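Local coordinates for START domain-containing protein 10 (PDB 6SER) that transfers phosphatidylcholine and phosphatidylethanolamine between membranes, preferring species with a palmitoyl or stearoyl chain at sn-1 and an unsaturated 18-carbon chain at sn-2, at residues 165-171 with 184-190; 35-39 with 66-70; 111-117 with 130-136. All coordinates share one frame; numbering follows the deposited sequence.

Contact 1: 165-171 with 184-190; sequences VSIQTGY and TYLAQVD
I167 and Q168 both face Q188, and the extra residue on that side shifts the pairing of two antiparallel strands by one. The carbonyl of Q188 takes two donors there: I167 N at 2.9 Å from Q188 O, and Q168 N through a longer, weak bond. Q188 N answers to Q168 O. Beyond the irregularity the pairing is regular, with V165 bonded to D190 at one end and G170 to L186 at the other.

From CB outward, the I167 side chain follows the backbone of the partner strand. Its CB already rests 3.4 Å from Q188 O. CG2 then branches off to meet the amide oxygen of Q188, 3.5 Å from OE1, while the NE2 of that amide is bonded to L65 O. The other branch sits beside the backbone N (chi1 -61°), which carries CG1 past the Q188 carbonyl and brings the tip, CD1, back to 3.4 Å from Q188 O and 4.0 Å from D190 CB. The isoleucine thus lies across the partner strand where the bulge is.

The face turned away from Q168, L186 and Q188 carries S166, T169, Y171, Y185, A187 and V189. T169 CB meets A187 CB at 3.6 Å. Farther along, CE1 of Y171 comes to the rim of the Y185 ring, 3.3 Å from its CD1, with the ring planes 55° apart. Glycol molecules, probably from the crystallisation liquor, lie beside T169 and Y171, consistent with this face lining the lipid cavity. Helix 27-38 covers L186 and Q168 on the other side. The whole is a beta hairpin interrupted by a classic bulge, built into the curved sheet of the START (Bet v 1-like) fold.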
# COMPACT_ATOMS: atom_id res chain seq x y z
N VAL A 165 -1.82 -11.73 3.50
CA VAL A 165 -3.00 -11.29 2.75
C VAL A 165 -3.26 -9.83 3.04
O VAL A 165 -3.48 -9.46 4.12
CB VAL A 165 -4.24 -12.11 3.08
CG1 VAL A 165 -5.44 -11.60 2.33
CG2 VAL A 165 -4.07 -13.58 2.91
N SER A 166 -3.23 -9.05 2.00
CA SER A 166 -3.61 -7.64 2.09
C SER A 166 -5.11 -7.55 1.82
O SER A 166 -5.54 -7.63 0.66
CB SER A 166 -2.79 -6.81 1.10
OG SER A 166 -3.42 -5.55 0.86
N ILE A 167 -5.89 -7.38 2.87
CA ILE A 167 -7.37 -7.29 2.74
C ILE A 167 -7.69 -6.00 1.99
O ILE A 167 -8.46 -6.04 1.12
CB ILE A 167 -8.14 -7.42 4.06
CG1 ILE A 167 -7.89 -8.77 4.72
CG2 ILE A 167 -9.60 -7.22 3.87
CD1 ILE A 167 -6.85 -8.75 5.72
N GLN A 168 -7.02 -4.93 2.35
CA GLN A 168 -7.14 -3.63 1.69
C GLN A 168 -6.01 -2.76 2.19
O GLN A 168 -5.79 -2.76 3.32
CB GLN A 168 -8.46 -2.97 2.01
CG GLN A 168 -8.45 -1.51 1.75
CD GLN A 168 -9.68 -0.82 2.29
OE1 GLN A 168 -10.00 -0.89 3.45
NE2 GLN A 168 -10.38 -0.18 1.40
N THR A 169 -5.22 -2.20 1.31
CA THR A 169 -4.15 -1.25 1.66
C THR A 169 -4.15 -0.14 0.61
O THR A 169 -4.47 -0.39 -0.44
CB THR A 169 -2.87 -1.86 2.21
OG1 THR A 169 -1.82 -1.34 1.44
CG2 THR A 169 -2.70 -3.33 2.15
N GLY A 170 -3.88 1.08 0.98
CA GLY A 170 -3.91 2.17 0.01
C GLY A 170 -3.49 3.49 0.59
O GLY A 170 -3.33 3.57 1.74
N TYR A 171 -3.43 4.49 -0.27
CA TYR A 171 -2.94 5.80 0.09
C TYR A 171 -3.83 6.84 -0.55
O TYR A 171 -4.24 6.69 -1.71
CB TYR A 171 -1.49 6.01 -0.37
CG TYR A 171 -0.50 5.04 0.21
CD1 TYR A 171 0.28 5.42 1.30
CD2 TYR A 171 -0.35 3.75 -0.33
CE1 TYR A 171 1.20 4.54 1.85
CE2 TYR A 171 0.56 2.86 0.21
CZ TYR A 171 1.33 3.26 1.30
OH TYR A 171 2.24 2.38 1.83
N THR A 184 -2.74 10.06 3.68
CA THR A 184 -3.39 9.15 4.61
C THR A 184 -3.16 7.72 4.13
O THR A 184 -3.51 7.39 2.99
CB THR A 184 -4.88 9.45 4.73
OG1 THR A 184 -5.06 10.81 5.16
CG2 THR A 184 -5.54 8.49 5.73
N TYR A 185 -2.56 6.90 4.98
CA TYR A 185 -2.34 5.49 4.72
C TYR A 185 -3.40 4.70 5.47
O TYR A 185 -3.62 4.92 6.67
CB TYR A 185 -0.94 5.09 5.16
CG TYR A 185 -0.70 3.61 5.37
CD1 TYR A 185 -0.21 2.81 4.34
CD2 TYR A 185 -0.91 3.01 6.62
CE1 TYR A 185 0.04 1.45 4.53
CE2 TYR A 185 -0.67 1.65 6.82
CZ TYR A 185 -0.18 0.88 5.77
OH TYR A 185 0.07 -0.46 5.94
N LEU A 186 -4.08 3.80 4.77
CA LEU A 186 -5.11 2.95 5.35
C LEU A 186 -4.81 1.51 4.97
O LEU A 186 -4.68 1.20 3.78
CB LEU A 186 -6.50 3.38 4.88
CG LEU A 186 -7.71 2.47 5.13
CD1 LEU A 186 -7.85 2.15 6.60
CD2 LEU A 186 -8.97 3.13 4.61
N ALA A 187 -4.69 0.63 5.97
CA ALA A 187 -4.35 -0.76 5.67
C ALA A 187 -5.03 -1.72 6.63
O ALA A 187 -5.29 -1.40 7.80
CB ALA A 187 -2.85 -1.02 5.75
N GLN A 188 -5.27 -2.92 6.12
CA GLN A 188 -5.69 -4.07 6.91
C GLN A 188 -4.99 -5.29 6.29
O GLN A 188 -5.40 -5.76 5.23
CB GLN A 188 -7.21 -4.23 6.91
CG GLN A 188 -7.71 -5.36 7.79
CD GLN A 188 -9.22 -5.49 7.74
OE1 GLN A 188 -9.84 -5.20 6.71
NE2 GLN A 188 -9.81 -5.91 8.85
N VAL A 189 -3.95 -5.72 6.95
CA VAL A 189 -3.15 -6.80 6.52
C VAL A 189 -3.02 -7.93 7.51
O VAL A 189 -2.61 -7.73 8.60
CB VAL A 189 -1.75 -6.29 6.21
CG1 VAL A 189 -0.84 -7.41 5.81
CG2 VAL A 189 -1.79 -5.25 5.14
N ASP A 190 -3.32 -9.13 7.06
CA ASP A 190 -3.21 -10.33 7.85
C ASP A 190 -1.91 -11.00 7.50
O ASP A 190 -1.73 -11.46 6.44
CB ASP A 190 -4.37 -11.24 7.54
CG ASP A 190 -4.50 -12.38 8.49
OD1 ASP A 190 -5.53 -13.01 8.53
OD2 ASP A 190 -3.56 -12.67 9.18

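Contact 2: 35-39 with 66-70; sequences SECEA and HKIKC
K69 sends its ammonium group to the last turn of helix 27-38, where the helix ends at E38 and its last carbonyls turn to the lysine. The tight part of the contact is here. K69 NZ bonds to C37 O at 2.9 Å, approaching from above the carbonyl plane, about 50° out of it. A weaker bond of 3.3 Å joins K69 NZ to E36 O. The carbonyl of A39 is close as well, but the angle is poor and the distance too short to build on. K69 CE lies against the E36 and C37 carbonyls, 3.5 Å from C37 O. The chain gets there by leaving the strand with CG opposite the backbone N (chi1 179°) and then bending about its CG-CD bond (chi3 -62°). A buried lysine is thereby given backbone oxygens as partners, and the partial negative charge of a helix C-terminus should suit its positive charge. W43 adds a cation-pi contact to the same residue.

The other part is looser and more open to solvent. E36 and K67, both partly exposed, cross at about a right angle, and their salt bridge is a single one, E36 OE2 to K67 NZ at 3.2 Å, with K67 CE at least as near that oxygen. K67 NZ also bonds to Q168 OE1, and E36 OE1 has a weak bond from Q168 NE2, so the glutamine side chain ties the two charges together.

The backbones never pair: the closest CA atoms, those of C37 and K69, are 7.4 Å apart, and long side chains span the distance. The C37 side chain packs on T184 and L172 of the sheet. Here charged side chains from strand 68-74 and the residue just before it help to fasten helix 27-38 to the START-fold sheet, beside the packing of F33 on L186.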
# COMPACT_ATOMS: atom_id res chain seq x y z
N SER A 35 -13.47 8.10 0.95
CA SER A 35 -14.40 8.36 2.04
C SER A 35 -13.95 7.66 3.31
O SER A 35 -14.08 8.22 4.41
CB SER A 35 -15.81 7.90 1.62
OG SER A 35 -16.58 7.56 2.75
N GLU A 36 -13.36 6.47 3.18
CA GLU A 36 -12.86 5.76 4.35
C GLU A 36 -11.72 6.54 5.01
O GLU A 36 -11.65 6.63 6.24
CB GLU A 36 -12.39 4.37 3.94
CG GLU A 36 -12.68 3.29 4.92
CD GLU A 36 -12.43 1.92 4.34
OE1 GLU A 36 -12.42 1.79 3.10
OE2 GLU A 36 -12.23 0.97 5.13
N CYS A 37 -10.82 7.11 4.21
CA CYS A 37 -9.71 7.89 4.75
C CYS A 37 -10.21 9.15 5.46
O CYS A 37 -9.75 9.47 6.56
CB CYS A 37 -8.73 8.26 3.63
SG CYS A 37 -7.86 6.85 2.92
N GLU A 38 -11.16 9.86 4.85
CA GLU A 38 -11.66 11.12 5.41
C GLU A 38 -12.60 10.90 6.59
O GLU A 38 -12.86 11.84 7.35
CB GLU A 38 -12.39 11.92 4.33
CG GLU A 38 -11.54 12.27 3.10
CD GLU A 38 -12.38 12.76 1.93
OE1 GLU A 38 -13.57 12.39 1.85
OE2 GLU A 38 -11.84 13.53 1.09
N ALA A 39 -13.14 9.69 6.75
CA ALA A 39 -14.09 9.43 7.82
C ALA A 39 -13.39 9.43 9.17
O ALA A 39 -12.27 8.92 9.31
CB ALA A 39 -14.79 8.09 7.59
N HIS A 66 -7.59 -5.48 13.10
CA HIS A 66 -8.13 -4.13 13.01
C HIS A 66 -7.56 -3.40 11.81
O HIS A 66 -6.39 -3.55 11.46
CB HIS A 66 -7.83 -3.35 14.29
CG HIS A 66 -8.48 -3.92 15.51
ND1 HIS A 66 -9.62 -4.69 15.44
CD2 HIS A 66 -8.16 -3.84 16.82
CE1 HIS A 66 -9.98 -5.06 16.66
NE2 HIS A 66 -9.10 -4.55 17.52
N LYS A 67 -8.42 -2.61 11.16
CA LYS A 67 -7.96 -1.66 10.17
C LYS A 67 -7.22 -0.51 10.85
O LYS A 67 -7.63 -0.04 11.91
CB LYS A 67 -9.14 -1.12 9.36
CG LYS A 67 -10.04 -2.21 8.81
CD LYS A 67 -11.16 -1.64 7.93
CE LYS A 67 -10.63 -1.21 6.57
NZ LYS A 67 -11.21 -2.00 5.45
N ILE A 68 -6.12 -0.09 10.25
CA ILE A 68 -5.24 0.96 10.78
C ILE A 68 -5.24 2.12 9.80
O ILE A 68 -5.29 1.91 8.58
CB ILE A 68 -3.81 0.43 11.00
CG1 ILE A 68 -3.83 -0.83 11.87
CG2 ILE A 68 -2.90 1.49 11.62
CD1 ILE A 68 -4.60 -0.68 13.18
N LYS A 69 -5.20 3.34 10.32
CA LYS A 69 -5.17 4.55 9.51
C LYS A 69 -4.07 5.45 10.04
O LYS A 69 -3.98 5.68 11.25
CB LYS A 69 -6.51 5.27 9.53
CG LYS A 69 -6.51 6.55 8.71
CD LYS A 69 -7.68 7.46 9.05
CE LYS A 69 -9.01 6.81 8.75
NZ LYS A 69 -10.10 7.80 8.91
N CYS A 70 -3.22 5.96 9.16
CA CYS A 70 -2.14 6.85 9.58
C CYS A 70 -2.06 8.04 8.63
O CYS A 70 -1.92 7.86 7.42
CB CYS A 70 -0.80 6.10 9.65
SG CYS A 70 0.50 7.04 10.51

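Contact 3: 111-117 with 130-136; sequences NADVGYY and VITLRSW
V130 opens the pairing with Y117: the two residues exchange backbone hydrogen bonds, and V130 CG2 lies 3.8 Å from Y117 CB. On the opposite face I131 points its CD1 at the edge of the Y116 ring, in the ring plane and 3.3 Å from Y116 CD1, while its CG2 branch meets V114 CG1. T132 pairs with G115 through both backbone bonds. L133 CA sits against the D113 carbonyl, and its side chain turns to L108.

R134 and D113 form the charged pair of the contact. The arginine chain bends at chi3 (78°) to bring R134 NH1 to D113 OD2 at 2.9 Å. The other carboxylate oxygen, OD1, sits over one face of the guanidinium, and the two planes are 64° apart, so this is no flat two-pronged bridge. D104 is a second partner of NH1.

At S135 and W136 the strands are gripped through N111. S135 OG (2.6 Å) and W136 N (3.2 Å) both donate to N111 O, from opposite faces of its carbonyl plane. In return N111 ND2 donates to W136 O, nearly straight at 165°. The indole lies flat on N111, whose CB is over its five-membered ring, and turns its six-membered edge to the D113 carboxylate.

Strand 99-109 runs alongside the D113 strand, strand 127-139 also pairs with strand 142-151 (antiparallel) and strand 161-175 (parallel), and H87 of helix 79-87 meets the W136 ring edge-to-face.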
# COMPACT_ATOMS: atom_id res chain seq x y z
N ASN A 111 -4.33 1.66 -15.71
CA ASN A 111 -4.04 2.08 -14.34
C ASN A 111 -4.30 0.96 -13.33
O ASN A 111 -4.70 1.21 -12.20
CB ASN A 111 -4.84 3.34 -13.97
CG ASN A 111 -6.35 3.12 -14.02
OD1 ASN A 111 -6.86 2.44 -14.90
ND2 ASN A 111 -7.06 3.69 -13.05
N ALA A 112 -4.07 -0.30 -13.71
CA ALA A 112 -4.17 -1.40 -12.75
C ALA A 112 -3.19 -2.50 -13.13
O ALA A 112 -3.13 -2.89 -14.29
CB ALA A 112 -5.59 -1.98 -12.70
N ASP A 113 -2.44 -3.00 -12.15
CA ASP A 113 -1.51 -4.08 -12.42
C ASP A 113 -1.47 -5.05 -11.24
O ASP A 113 -2.19 -4.91 -10.26
CB ASP A 113 -0.12 -3.52 -12.78
CG ASP A 113 0.53 -2.75 -11.66
OD1 ASP A 113 0.04 -2.80 -10.52
OD2 ASP A 113 1.56 -2.09 -11.92
N VAL A 114 -0.61 -6.06 -11.38
CA VAL A 114 -0.41 -7.09 -10.38
C VAL A 114 1.07 -7.14 -10.05
O VAL A 114 1.91 -7.13 -10.96
CB VAL A 114 -0.91 -8.47 -10.87
CG1 VAL A 114 -0.83 -9.51 -9.73
CG2 VAL A 114 -2.32 -8.36 -11.40
N GLY A 115 1.40 -7.22 -8.76
CA GLY A 115 2.78 -7.13 -8.33
C GLY A 115 3.06 -7.98 -7.11
O GLY A 115 2.17 -8.57 -6.49
N TYR A 116 4.36 -8.02 -6.77
CA TYR A 116 4.91 -8.91 -5.77
C TYR A 116 5.74 -8.10 -4.80
O TYR A 116 6.45 -7.17 -5.20
CB TYR A 116 5.80 -9.98 -6.42
CG TYR A 116 6.43 -10.91 -5.41
CD1 TYR A 116 5.72 -12.01 -4.93
CD2 TYR A 116 7.71 -10.69 -4.94
CE1 TYR A 116 6.27 -12.87 -4.01
CE2 TYR A 116 8.27 -11.55 -4.03
CZ TYR A 116 7.54 -12.63 -3.56
OH TYR A 116 8.09 -13.48 -2.63
N TYR A 117 5.68 -8.48 -3.52
CA TYR A 117 6.45 -7.78 -2.48
C TYR A 117 6.78 -8.74 -1.35
O TYR A 117 5.88 -9.35 -0.77
CB TYR A 117 5.65 -6.58 -1.96
CG TYR A 117 6.32 -5.82 -0.83
CD1 TYR A 117 7.15 -4.74 -1.10
CD2 TYR A 117 6.10 -6.17 0.50
CE1 TYR A 117 7.75 -4.03 -0.07
CE2 TYR A 117 6.70 -5.47 1.53
CZ TYR A 117 7.53 -4.39 1.24
OH TYR A 117 8.14 -3.69 2.26
N VAL A 130 3.53 -11.02 -0.46
CA VAL A 130 2.17 -10.71 -0.93
C VAL A 130 2.14 -10.60 -2.43
O VAL A 130 3.07 -10.19 -3.02
CB VAL A 130 1.62 -9.42 -0.31
CG1 VAL A 130 1.22 -9.61 1.11
CG2 VAL A 130 2.54 -8.25 -0.45
N ILE A 131 1.03 -11.03 -2.98
CA ILE A 131 0.68 -10.79 -4.38
C ILE A 131 -0.56 -9.92 -4.34
O ILE A 131 -1.57 -10.32 -3.76
CB ILE A 131 0.39 -12.10 -5.12
CG1 ILE A 131 1.55 -13.09 -4.98
CG2 ILE A 131 0.05 -11.84 -6.57
CD1 ILE A 131 2.68 -12.80 -5.88
N THR A 132 -0.50 -8.74 -4.96
CA THR A 132 -1.59 -7.78 -4.86
C THR A 132 -1.99 -7.25 -6.23
O THR A 132 -1.17 -7.12 -7.13
CB THR A 132 -1.22 -6.59 -3.95
OG1 THR A 132 -0.00 -6.00 -4.43
CG2 THR A 132 -1.03 -7.03 -2.51
N LEU A 133 -3.28 -6.94 -6.37
CA LEU A 133 -3.77 -6.14 -7.48
C LEU A 133 -3.78 -4.69 -7.03
O LEU A 133 -4.42 -4.34 -6.04
CB LEU A 133 -5.16 -6.60 -7.92
CG LEU A 133 -5.78 -6.00 -9.19
CD1 LEU A 133 -6.94 -6.86 -9.62
CD2 LEU A 133 -6.27 -4.57 -8.99
N ARG A 134 -3.05 -3.85 -7.75
CA ARG A 134 -2.89 -2.44 -7.42
C ARG A 134 -3.57 -1.60 -8.49
O ARG A 134 -3.49 -1.93 -9.68
CB ARG A 134 -1.39 -2.08 -7.33
CG ARG A 134 -1.09 -0.68 -6.82
CD ARG A 134 0.40 -0.49 -6.53
NE ARG A 134 1.21 -0.28 -7.74
CZ ARG A 134 1.87 -1.23 -8.39
NH1 ARG A 134 2.59 -0.92 -9.48
NH2 ARG A 134 1.84 -2.49 -7.97
N SER A 135 -4.25 -0.53 -8.07
CA SER A 135 -4.82 0.41 -9.03
C SER A 135 -4.72 1.83 -8.50
O SER A 135 -4.80 2.07 -7.30
CB SER A 135 -6.27 0.08 -9.35
OG SER A 135 -6.68 0.81 -10.50
N TRP A 136 -4.56 2.78 -9.42
CA TRP A 136 -4.26 4.16 -9.07
C TRP A 136 -5.11 5.12 -9.88
O TRP A 136 -5.49 4.83 -11.02
CB TRP A 136 -2.78 4.47 -9.28
CG TRP A 136 -2.22 4.05 -10.60
CD1 TRP A 136 -2.03 4.84 -11.71
CD2 TRP A 136 -1.73 2.75 -10.97
NE1 TRP A 136 -1.47 4.11 -12.73
CE2 TRP A 136 -1.28 2.82 -12.30
CE3 TRP A 136 -1.63 1.52 -10.29
CZ2 TRP A 136 -0.73 1.72 -12.98
CZ3 TRP A 136 -1.10 0.43 -10.96
CH2 TRP A 136 -0.66 0.54 -12.29

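All three contacts are partly buried. Contacts 1 and 3 are antiparallel hairpin pairings in the same curved sheet, with centres about 6 and 9 Å from the centre of the chain; they touch where S166 CB packs on T132 CG2. Contact 2 lies farthest out, its centre about 13 Å from the chain centre, and fastens a helix to the sheet with ammonium groups instead of backbone pairing. Contacts 1 and 2 share a seam, since strands 68-74 and 181-190 are neighbours, with Y185 N close to C70 O. Contacts 2 and 3 do not meet, with nearest atoms about 12 Å apart. Charge is placed differently too: in contact 3 it lies within the sheet pairing, beside a glycol.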